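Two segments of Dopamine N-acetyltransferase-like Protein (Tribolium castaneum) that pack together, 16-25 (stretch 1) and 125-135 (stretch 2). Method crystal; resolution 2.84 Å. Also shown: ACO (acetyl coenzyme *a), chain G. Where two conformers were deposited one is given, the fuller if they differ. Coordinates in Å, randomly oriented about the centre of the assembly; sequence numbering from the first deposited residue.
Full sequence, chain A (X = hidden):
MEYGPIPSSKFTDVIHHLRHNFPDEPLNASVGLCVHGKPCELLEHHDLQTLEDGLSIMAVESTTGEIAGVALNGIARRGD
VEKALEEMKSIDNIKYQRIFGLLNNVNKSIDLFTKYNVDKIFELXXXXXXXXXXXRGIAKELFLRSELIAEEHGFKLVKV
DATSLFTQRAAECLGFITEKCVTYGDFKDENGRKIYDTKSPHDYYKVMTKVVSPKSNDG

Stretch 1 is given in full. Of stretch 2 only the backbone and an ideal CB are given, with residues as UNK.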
# COMPACT_ATOMS: atom_id res chain seq x y z
N HIS A 16 -10.33 -12.46 -0.66
CA HIS A 16 -11.41 -12.63 0.36
C HIS A 16 -10.90 -12.16 1.73
O HIS A 16 -11.74 -11.71 2.53
CB HIS A 16 -11.94 -14.07 0.39
CG HIS A 16 -13.24 -14.18 1.12
ND1 HIS A 16 -14.41 -13.61 0.65
CD2 HIS A 16 -13.56 -14.76 2.30
CE1 HIS A 16 -15.39 -13.83 1.50
NE2 HIS A 16 -14.89 -14.54 2.52
N HIS A 17 -9.59 -12.24 1.97
CA HIS A 17 -8.93 -11.63 3.16
C HIS A 17 -9.03 -10.11 3.06
O HIS A 17 -9.39 -9.48 4.06
CB HIS A 17 -7.47 -12.08 3.29
CG HIS A 17 -6.67 -11.23 4.21
ND1 HIS A 17 -6.15 -11.71 5.39
CD2 HIS A 17 -6.28 -9.93 4.12
CE1 HIS A 17 -5.47 -10.75 5.99
NE2 HIS A 17 -5.54 -9.66 5.24
N LEU A 18 -8.71 -9.55 1.90
CA LEU A 18 -8.63 -8.08 1.71
C LEU A 18 -10.04 -7.50 1.82
O LEU A 18 -10.20 -6.49 2.52
CB LEU A 18 -7.99 -7.75 0.36
CG LEU A 18 -6.47 -7.91 0.29
CD1 LEU A 18 -5.95 -7.57 -1.10
CD2 LEU A 18 -5.76 -7.05 1.34
N ARG A 19 -11.01 -8.13 1.17
CA ARG A 19 -12.44 -7.73 1.22
C ARG A 19 -12.84 -7.56 2.69
O ARG A 19 -13.38 -6.49 3.02
CB ARG A 19 -13.32 -8.74 0.48
CG ARG A 19 -13.29 -8.58 -1.03
CD ARG A 19 -14.33 -9.43 -1.74
NE ARG A 19 -13.73 -10.48 -2.53
CZ ARG A 19 -14.23 -11.70 -2.70
NH1 ARG A 19 -15.37 -12.04 -2.12
NH2 ARG A 19 -13.58 -12.58 -3.44
N HIS A 20 -12.53 -8.55 3.54
CA HIS A 20 -13.03 -8.66 4.94
C HIS A 20 -12.22 -7.79 5.92
O HIS A 20 -12.61 -7.75 7.10
CB HIS A 20 -13.07 -10.13 5.39
CG HIS A 20 -14.33 -10.87 5.04
ND1 HIS A 20 -15.50 -10.23 4.66
CD2 HIS A 20 -14.61 -12.19 5.04
CE1 HIS A 20 -16.43 -11.12 4.43
NE2 HIS A 20 -15.92 -12.33 4.67
N ASN A 21 -11.16 -7.10 5.47
CA ASN A 21 -10.17 -6.44 6.38
C ASN A 21 -9.72 -5.07 5.87
O ASN A 21 -9.74 -4.11 6.63
CB ASN A 21 -8.93 -7.31 6.58
CG ASN A 21 -9.24 -8.53 7.40
OD1 ASN A 21 -9.98 -8.44 8.37
ND2 ASN A 21 -8.70 -9.68 7.01
N PHE A 22 -9.27 -5.01 4.62
CA PHE A 22 -8.50 -3.86 4.10
C PHE A 22 -9.37 -2.61 3.96
O PHE A 22 -8.77 -1.55 4.00
CB PHE A 22 -7.76 -4.19 2.80
CG PHE A 22 -6.78 -3.11 2.42
CD1 PHE A 22 -5.76 -2.75 3.28
CD2 PHE A 22 -6.90 -2.40 1.25
CE1 PHE A 22 -4.85 -1.77 2.94
CE2 PHE A 22 -5.99 -1.40 0.92
CZ PHE A 22 -4.98 -1.07 1.78
N PRO A 23 -10.74 -2.66 3.79
CA PRO A 23 -11.61 -1.46 3.75
C PRO A 23 -11.51 -0.38 4.84
O PRO A 23 -11.82 0.78 4.55
CB PRO A 23 -13.03 -2.08 3.86
CG PRO A 23 -12.91 -3.41 3.16
CD PRO A 23 -11.51 -3.88 3.50
N ASP A 24 -11.08 -0.73 6.06
CA ASP A 24 -10.91 0.24 7.18
C ASP A 24 -9.53 0.90 7.08
O ASP A 24 -9.07 1.47 8.08
CB ASP A 24 -11.18 -0.38 8.56
CG ASP A 24 -10.77 -1.83 8.71
OD1 ASP A 24 -9.97 -2.31 7.87
OD2 ASP A 24 -11.26 -2.49 9.67
N GLU A 25 -8.91 0.89 5.91
CA GLU A 25 -7.68 1.65 5.63
C GLU A 25 -8.03 3.13 5.76
O GLU A 25 -9.07 3.55 5.29
CB GLU A 25 -7.15 1.25 4.26
CG GLU A 25 -5.78 1.81 3.94
CD GLU A 25 -5.80 3.15 3.24
OE1 GLU A 25 -6.86 3.49 2.68
OE2 GLU A 25 -4.78 3.84 3.26
N UNK A 125 3.07 -1.96 -1.34
CA UNK A 125 1.89 -1.21 -1.83
C UNK A 125 0.71 -1.41 -0.89
O UNK A 125 0.01 -0.41 -0.61
CB UNK A 125 1.51 -1.65 -3.24
N UNK A 126 0.49 -2.65 -0.46
CA UNK A 126 -0.69 -3.00 0.38
C UNK A 126 -0.24 -3.85 1.57
O UNK A 126 0.36 -4.91 1.36
CB UNK A 126 -1.74 -3.75 -0.44
N UNK A 127 -0.57 -3.40 2.78
CA UNK A 127 -0.21 -4.06 4.05
C UNK A 127 -1.49 -4.36 4.83
O UNK A 127 -2.09 -3.40 5.36
CB UNK A 127 0.74 -3.19 4.88
N UNK A 128 -1.90 -5.63 4.86
CA UNK A 128 -3.13 -6.10 5.56
C UNK A 128 -2.79 -7.12 6.66
O UNK A 128 -2.11 -8.13 6.36
CB UNK A 128 -4.10 -6.73 4.56
N UNK A 129 -3.28 -6.85 7.87
CA UNK A 129 -3.30 -7.80 9.02
C UNK A 129 -4.76 -7.94 9.42
O UNK A 129 -5.36 -6.90 9.66
CB UNK A 129 -2.45 -7.32 10.19
N UNK A 130 -5.29 -9.16 9.49
CA UNK A 130 -6.71 -9.46 9.83
C UNK A 130 -7.09 -8.75 11.13
O UNK A 130 -6.23 -8.67 12.03
CB UNK A 130 -6.94 -10.97 9.97
N UNK A 131 -8.35 -8.27 11.23
CA UNK A 131 -8.96 -7.66 12.44
C UNK A 131 -8.61 -8.49 13.68
O UNK A 131 -8.17 -7.91 14.69
CB UNK A 131 -10.48 -7.56 12.29
N UNK A 132 -8.79 -9.82 13.59
CA UNK A 132 -8.61 -10.77 14.73
C UNK A 132 -7.15 -10.70 15.21
O UNK A 132 -6.94 -10.54 16.42
CB UNK A 132 -8.97 -12.20 14.32
N UNK A 133 -6.18 -10.80 14.29
CA UNK A 133 -4.73 -11.05 14.57
C UNK A 133 -3.95 -9.73 14.70
O UNK A 133 -2.71 -9.73 14.89
CB UNK A 133 -4.11 -11.90 13.46
N UNK A 134 -4.65 -8.60 14.60
CA UNK A 134 -4.06 -7.25 14.53
C UNK A 134 -3.51 -6.85 15.90
O UNK A 134 -4.22 -7.04 16.89
CB UNK A 134 -5.09 -6.23 14.05
N UNK A 135 -2.30 -6.28 15.94
CA UNK A 135 -1.69 -5.73 17.16
C UNK A 135 -0.69 -6.69 17.79
O UNK A 135 -0.32 -6.46 18.94
CB UNK A 135 -2.78 -5.38 18.18
N1A ACO G . -2.74 2.18 18.14
C2A ACO G . -1.52 2.72 18.23
N3A ACO G . -0.43 2.16 17.67
C4A ACO G . -0.53 1.01 16.98
C5A ACO G . -1.83 0.38 16.85
C6A ACO G . -2.96 1.04 17.49
N6A ACO G . -4.18 0.50 17.41
N7A ACO G . -1.65 -0.73 16.14
C8A ACO G . -0.34 -0.81 15.83
N9A ACO G . 0.32 0.23 16.35
C1B ACO G . 1.74 0.46 16.17
C2B ACO G . 2.61 -0.31 17.12
O2B ACO G . 2.91 0.44 18.27
C3B ACO G . 3.83 -0.54 16.26
O3B ACO G . 4.63 0.62 16.27
P3B ACO G . 5.95 0.61 17.16
O7A ACO G . 6.13 2.06 17.57
O8A ACO G . 5.50 -0.30 18.29
O9A ACO G . 6.97 0.09 16.15
C4B ACO G . 3.31 -0.67 14.85
O4B ACO G . 2.05 -0.07 14.88
C5B ACO G . 3.19 -2.09 14.41
O5B ACO G . 2.00 -2.68 14.88
P1A ACO G . 1.65 -4.09 14.23
O1A ACO G . 2.94 -4.75 13.82
O2A ACO G . 0.67 -4.87 15.04
O3A ACO G . 0.82 -3.58 12.97
P2A ACO G . -0.62 -4.23 12.68
O4A ACO G . -0.42 -5.74 12.70
O5A ACO G . -1.61 -3.65 13.65
O6A ACO G . -0.90 -3.52 11.22
CBP ACO G . -2.58 -2.21 9.84
CCP ACO G . -2.18 -3.52 10.55
CDP ACO G . -1.31 -1.50 9.41
CEP ACO G . -3.36 -1.41 10.86
CAP ACO G . -3.52 -2.43 8.61
OAP ACO G . -4.83 -2.78 9.08
C9P ACO G . -3.72 -1.25 7.58
O9P ACO G . -4.68 -0.48 7.68
N8P ACO G . -2.82 -1.10 6.56
C7P ACO G . -2.83 -0.01 5.58
C6P ACO G . -1.48 0.72 5.39
C5P ACO G . -1.08 0.96 3.94
O5P ACO G . -0.07 0.47 3.48
N4P ACO G . -1.86 1.76 3.22
C3P ACO G . -1.51 2.24 1.86
C2P ACO G . -2.49 1.89 0.72
S1P ACO G . -3.48 3.27 0.16
C ACO G . -4.88 2.56 -0.46
O ACO G . -4.83 1.49 -1.06
CH3 ACO G . -6.22 3.22 -0.31

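Position 125 opens the visible part of a strand, and its ideal CB has no atom of stretch 1 within 5.5 Å. Nothing here restricts the choice; the residue is Arg125, whose side chain is bonded outside the contact.

At position 126 the CA-to-CB bond points toward stretch 1, and the ideal CB lies 4.8 Å from Phe22 CZ and 5.5 Å from Leu18 CD2. An aromatic ring and a leucine methyl offer no polar partner, so a medium or large aliphatic side chain suits, with Ile, Leu, Val or Met all plausible. The deposited residue is Ile126. Its CG2 sits over one face of the Phe22 ring, 4.2 Å from the centroid and 12° off the normal, a CH-pi contact; the same CG2 is 4.1 Å from Leu18 CD2, while Ile126 CD1 reaches Phe22 CE2 at 3.9 Å.

Position 127 follows the alternation of a strand, and its CB points away from stretch 1. The visible contacts are made by the backbone: its O receives a weak hydrogen bond from ACO N8P at 2.7 Å. Many side chains would do; Leu127 is found.

Position 128 turns toward stretch 1 again, but into tighter quarters: the ideal CB is 3.3 Å from His17 NE2, 3.6 Å from Leu18 CD2 and 4.5 Å from Phe22 CD1. So little space favours Gly, Ala, Ser or perhaps Cys, and the imidazole nitrogen favours a small hydroxyl. Ser128 meets both demands. With chi1 at -179° (t), its OG hydrogen-bonds His17 NE2 at 2.6 Å, near the plane of the ring, where a nitrogen lone pair or N-H lies; either partner could be the donor.

Position 129 points away, and extended angles (-122/126) suit a beta-branched residue. It is Val129, whose CG2 comes within 3.3 Å of ACO O4A.

At position 130 the strand has ended and CB points sideways, 3.7 Å from Asn21 ND2 and 4.2 Å from His17 CE1. A short polar residue such as Asp, Asn or Ser fits. The residue is Asp130, which turns its charge to its own loop: its OD2 forms a salt bridge with the NE of 132 at 3.2 Å. Its OD1 is 3.1 Å from Asn21 OD1, but both are acceptors and do not bond.

Position 131 has its ideal CB 4.0 Å from Asn21 OD1, inviting a short donor, Ser or Thr. Ser131 donates from OG to Asn21 OD1 at 2.9 Å, and its backbone N reaches the same OD1 at 3.3 Å and 172°.

Neither 132 nor 133 has an atom of stretch 1 within 5.5 Å of its ideal CB, so stretch 1 sets no demand and most side chains would do; they are Arg132 and Phe133.

Position 134 points toward stretch 1 with no atom near CB, so a long side chain is needed to reach it, and the Asp24 carboxylate favours Lys or Arg. Arg134 makes a long salt bridge, NH1 to Asp24 OD2 at 3.9 Å, and its NH2 donates to Val129 O at 2.6 Å.

Position 135 has phi/psi 99/16, where a CB would jam against the preceding carbonyl O; it is Gly135.

Stretch 2 125-135: RILSVDSRFRG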
# COMPACT_ATOMS: atom_id res chain seq x y z
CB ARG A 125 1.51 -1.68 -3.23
CG ARG A 125 2.61 -1.45 -4.25
CD ARG A 125 2.17 -1.81 -5.65
NE ARG A 125 3.08 -1.22 -6.61
CZ ARG A 125 3.21 -1.63 -7.87
NH1 ARG A 125 2.50 -2.65 -8.33
NH2 ARG A 125 4.06 -1.00 -8.65
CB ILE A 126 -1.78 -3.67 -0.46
CG1 ILE A 126 -2.43 -2.65 -1.40
CG2 ILE A 126 -2.80 -4.35 0.46
CD1 ILE A 126 -3.83 -3.01 -1.84
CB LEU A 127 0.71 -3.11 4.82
CG LEU A 127 1.51 -3.73 5.96
CD1 LEU A 127 2.02 -5.11 5.57
CD2 LEU A 127 2.66 -2.82 6.37
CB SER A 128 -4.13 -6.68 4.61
OG SER A 128 -5.30 -7.09 5.32
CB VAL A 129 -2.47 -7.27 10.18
CG1 VAL A 129 -2.46 -8.22 11.37
CG2 VAL A 129 -1.06 -6.95 9.74
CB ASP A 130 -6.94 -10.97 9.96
CG ASP A 130 -8.39 -11.39 9.87
OD1 ASP A 130 -9.27 -10.66 10.38
OD2 ASP A 130 -8.64 -12.45 9.28
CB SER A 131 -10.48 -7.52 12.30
OG SER A 131 -10.90 -7.43 10.94
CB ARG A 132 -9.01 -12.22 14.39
CG ARG A 132 -9.86 -12.45 13.15
CD ARG A 132 -10.20 -13.92 12.92
NE ARG A 132 -9.98 -14.36 11.53
CZ ARG A 132 -9.74 -15.62 11.13
NH1 ARG A 132 -9.68 -16.61 12.01
NH2 ARG A 132 -9.55 -15.88 9.85
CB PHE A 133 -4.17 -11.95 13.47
CG PHE A 133 -4.75 -13.34 13.43
CD1 PHE A 133 -6.05 -13.59 13.04
CD2 PHE A 133 -3.98 -14.43 13.77
CE1 PHE A 133 -6.58 -14.87 13.03
CE2 PHE A 133 -4.50 -15.71 13.75
CZ PHE A 133 -5.80 -15.94 13.38
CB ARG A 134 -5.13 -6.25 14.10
CG ARG A 134 -4.62 -4.87 13.73
CD ARG A 134 -5.67 -4.11 12.95
NE ARG A 134 -6.06 -4.81 11.72
CZ ARG A 134 -7.08 -4.46 10.94
NH1 ARG A 134 -7.82 -3.41 11.24
NH2 ARG A 134 -7.34 -5.16 9.85
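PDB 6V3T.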